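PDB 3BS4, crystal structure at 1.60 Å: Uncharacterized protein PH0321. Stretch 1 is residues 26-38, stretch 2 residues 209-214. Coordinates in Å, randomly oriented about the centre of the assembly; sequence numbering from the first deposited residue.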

# COMPACT_ATOMS: atom_id res chain seq x y z
N HIS A 26 -3.70 3.70 8.44
CA HIS A 26 -4.59 4.84 8.46
C HIS A 26 -3.85 6.05 9.03
O HIS A 26 -3.66 6.15 10.26
CB HIS A 26 -5.84 4.54 9.26
CG HIS A 26 -6.81 5.69 9.34
ND1 HIS A 26 -7.79 5.77 10.31
CD2 HIS A 26 -6.93 6.80 8.57
CE1 HIS A 26 -8.47 6.89 10.14
NE2 HIS A 26 -7.97 7.53 9.09
N GLU A 27 -3.43 6.95 8.14
CA GLU A 27 -2.73 8.18 8.54
C GLU A 27 -3.84 9.19 8.85
O GLU A 27 -4.37 9.82 7.93
CB GLU A 27 -1.78 8.68 7.44
CG GLU A 27 -1.04 9.96 7.86
CD GLU A 27 -0.31 10.67 6.71
OE1 GLU A 27 -1.00 11.24 5.84
OE2 GLU A 27 0.95 10.70 6.70
N GLU A 28 -4.22 9.31 10.12
CA GLU A 28 -5.40 10.12 10.47
C GLU A 28 -5.20 11.63 10.20
O GLU A 28 -6.15 12.35 9.84
CB GLU A 28 -5.78 9.87 11.93
CG GLU A 28 -7.10 10.48 12.33
CD GLU A 28 -7.43 10.16 13.77
OE1 GLU A 28 -6.64 10.53 14.67
OE2 GLU A 28 -8.47 9.51 14.00
N ASP A 29 -3.98 12.10 10.39
CA ASP A 29 -3.63 13.49 10.04
C ASP A 29 -2.26 13.57 9.39
O ASP A 29 -1.36 12.75 9.66
CB ASP A 29 -3.70 14.40 11.26
CG ASP A 29 -2.69 14.04 12.32
OD1 ASP A 29 -3.07 13.34 13.28
OD2 ASP A 29 -1.52 14.45 12.18
N ALA A 30 -2.08 14.57 8.52
CA ALA A 30 -0.88 14.66 7.73
C ALA A 30 0.38 14.87 8.55
O ALA A 30 1.43 14.37 8.18
CB ALA A 30 -1.02 15.77 6.64
N SER A 31 0.27 15.59 9.66
CA SER A 31 1.44 15.89 10.49
C SER A 31 2.02 14.62 11.09
O SER A 31 3.20 14.59 11.43
CB SER A 31 1.09 16.88 11.62
OG SER A 31 0.62 18.10 11.06
N SER A 32 1.22 13.57 11.20
CA SER A 32 1.74 12.33 11.82
C SER A 32 2.83 11.65 10.98
O SER A 32 3.60 10.84 11.51
CB SER A 32 0.61 11.34 12.08
OG SER A 32 0.13 10.77 10.87
N ARG A 33 2.86 11.95 9.68
CA ARG A 33 3.81 11.32 8.76
C ARG A 33 3.70 9.79 8.71
O ARG A 33 4.67 9.11 8.41
CB ARG A 33 5.24 11.76 9.07
CG ARG A 33 5.48 13.22 8.72
CD ARG A 33 6.86 13.70 9.13
NE ARG A 33 7.92 12.96 8.43
CZ ARG A 33 9.21 13.01 8.75
NH1 ARG A 33 9.63 13.78 9.75
NH2 ARG A 33 10.08 12.29 8.05
N GLY A 34 2.51 9.25 9.00
CA GLY A 34 2.29 7.81 8.83
C GLY A 34 2.60 7.34 7.41
O GLY A 34 3.03 6.21 7.20
N LYS A 35 2.38 8.21 6.44
CA LYS A 35 2.71 7.89 5.05
C LYS A 35 4.20 7.59 4.91
O LYS A 35 4.60 6.67 4.18
CB LYS A 35 2.28 9.06 4.15
CG LYS A 35 2.69 9.00 2.70
CD LYS A 35 1.95 10.04 1.85
CE LYS A 35 1.99 11.47 2.44
NZ LYS A 35 1.29 12.46 1.56
N ASP A 36 5.03 8.34 5.63
CA ASP A 36 6.48 8.11 5.58
C ASP A 36 6.87 6.77 6.20
O ASP A 36 7.86 6.17 5.80
CB ASP A 36 7.23 9.24 6.29
CG ASP A 36 7.32 10.50 5.45
OD1 ASP A 36 7.18 10.41 4.20
OD2 ASP A 36 7.58 11.57 6.05
N ILE A 37 6.10 6.29 7.18
CA ILE A 37 6.36 4.97 7.76
C ILE A 37 6.11 3.92 6.66
O ILE A 37 6.91 2.99 6.48
CB ILE A 37 5.49 4.67 9.01
CG1 ILE A 37 5.89 5.62 10.15
CG2 ILE A 37 5.68 3.24 9.45
CD1 ILE A 37 5.00 5.51 11.34
N LEU A 38 5.01 4.09 5.92
CA LEU A 38 4.71 3.15 4.84
C LEU A 38 5.76 3.19 3.73
O LEU A 38 6.15 2.12 3.23
CB LEU A 38 3.31 3.37 4.26
CG LEU A 38 2.89 2.22 3.33
CD1 LEU A 38 3.07 0.85 3.98
CD2 LEU A 38 1.46 2.36 2.92
N LEU A 209 -3.35 -0.21 11.50
CA LEU A 209 -2.49 0.69 12.29
C LEU A 209 -2.90 2.11 11.98
O LEU A 209 -2.97 2.49 10.81
CB LEU A 209 -1.02 0.50 11.92
CG LEU A 209 -0.45 -0.93 11.99
CD1 LEU A 209 1.07 -0.93 11.73
CD2 LEU A 209 -0.78 -1.61 13.29
N LYS A 210 -3.15 2.90 13.02
CA LYS A 210 -3.58 4.29 12.83
C LYS A 210 -2.51 5.20 13.38
O LYS A 210 -2.05 5.00 14.50
CB LYS A 210 -4.89 4.56 13.57
CG LYS A 210 -5.38 5.99 13.43
CD LYS A 210 -6.81 6.10 13.87
CE LYS A 210 -6.93 6.44 15.33
NZ LYS A 210 -8.36 6.73 15.68
N THR A 211 -2.08 6.18 12.58
CA THR A 211 -1.12 7.18 13.08
C THR A 211 -1.82 8.51 13.29
O THR A 211 -2.77 8.87 12.58
CB THR A 211 0.08 7.36 12.14
OG1 THR A 211 -0.33 7.97 10.90
CG2 THR A 211 0.76 6.02 11.86
N ARG A 212 -1.35 9.25 14.29
CA ARG A 212 -1.95 10.54 14.60
C ARG A 212 -0.97 11.38 15.39
O ARG A 212 -0.04 10.86 15.98
CB ARG A 212 -3.23 10.35 15.41
CG ARG A 212 -3.00 9.69 16.76
CD ARG A 212 -4.27 9.71 17.57
NE ARG A 212 -4.05 9.26 18.95
CZ ARG A 212 -5.03 8.85 19.75
NH1 ARG A 212 -6.28 8.83 19.33
NH2 ARG A 212 -4.74 8.46 20.99
N SER A 213 -1.22 12.69 15.38
CA SER A 213 -0.37 13.67 16.05
C SER A 213 -1.10 14.27 17.24
O SER A 213 -2.32 14.37 17.25
CB SER A 213 -0.04 14.82 15.08
OG SER A 213 0.58 14.34 13.89
N SER A 214 -0.32 14.67 18.24
CA SER A 214 -0.83 15.40 19.39
C SER A 214 0.06 16.63 19.52
O SER A 214 1.29 16.53 19.49
CB SER A 214 -0.74 14.50 20.64
OG SER A 214 -0.99 15.22 21.84
O HOH W 1 -7.55 9.84 17.11

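What sets this contact apart is how Asp29 takes over when the strand pairing runs out. Its carboxylate grips Ser213 twice: Ser213 N donates to Asp29 OD1 at 2.9 Å, and Ser213 OG donates to Asp29 OD2 at 2.7 Å. A side chain thus occupies the place where a continuing strand would offer a backbone carbonyl, so Ser213 N keeps an acceptor although the first stretch no longer runs as a strand beside it.

Before that point the pairing is ordinary parallel sheet. His26 N donates to Leu209 O at 2.8 Å, Thr211 N returns a bond to His26 O at 2.8 Å, and Glu28 N reaches Thr211 O at 2.9 Å. His26 and Lys210 share one face, where Lys210 CD lies 3.7 Å from His26 ND1. Further along, Lys210 NZ forms a salt bridge with Glu28 OE2 at 3.3 Å, and one water links Glu28 OE1 to Arg212 NH1, 2.7 Å from each.

The other face, with Glu27 and Thr211, is tightly packed. Thr211 OG1 donates to Ser32 OG at 2.8 Å, and Ser32 OG in turn donates to Asp29 O at 2.8 Å, so a relay of hydroxyls ties the strand to the turn. Thr211 OG1 also sits 3.3 Å from Gly34 CA. A CB on Gly34 would point toward the strand and fall 2.1 Å from Thr211 OG1, a clash; the absence of a side chain lets the start of the helix come this close. Glu27 secures the same helix within its own stretch, its OE2 accepting from Lys35 N at 2.9 Å. The rule to read here is economical: backbone pairing sets the register, then short polar side chains fasten the turn, and glycine makes room for the helix.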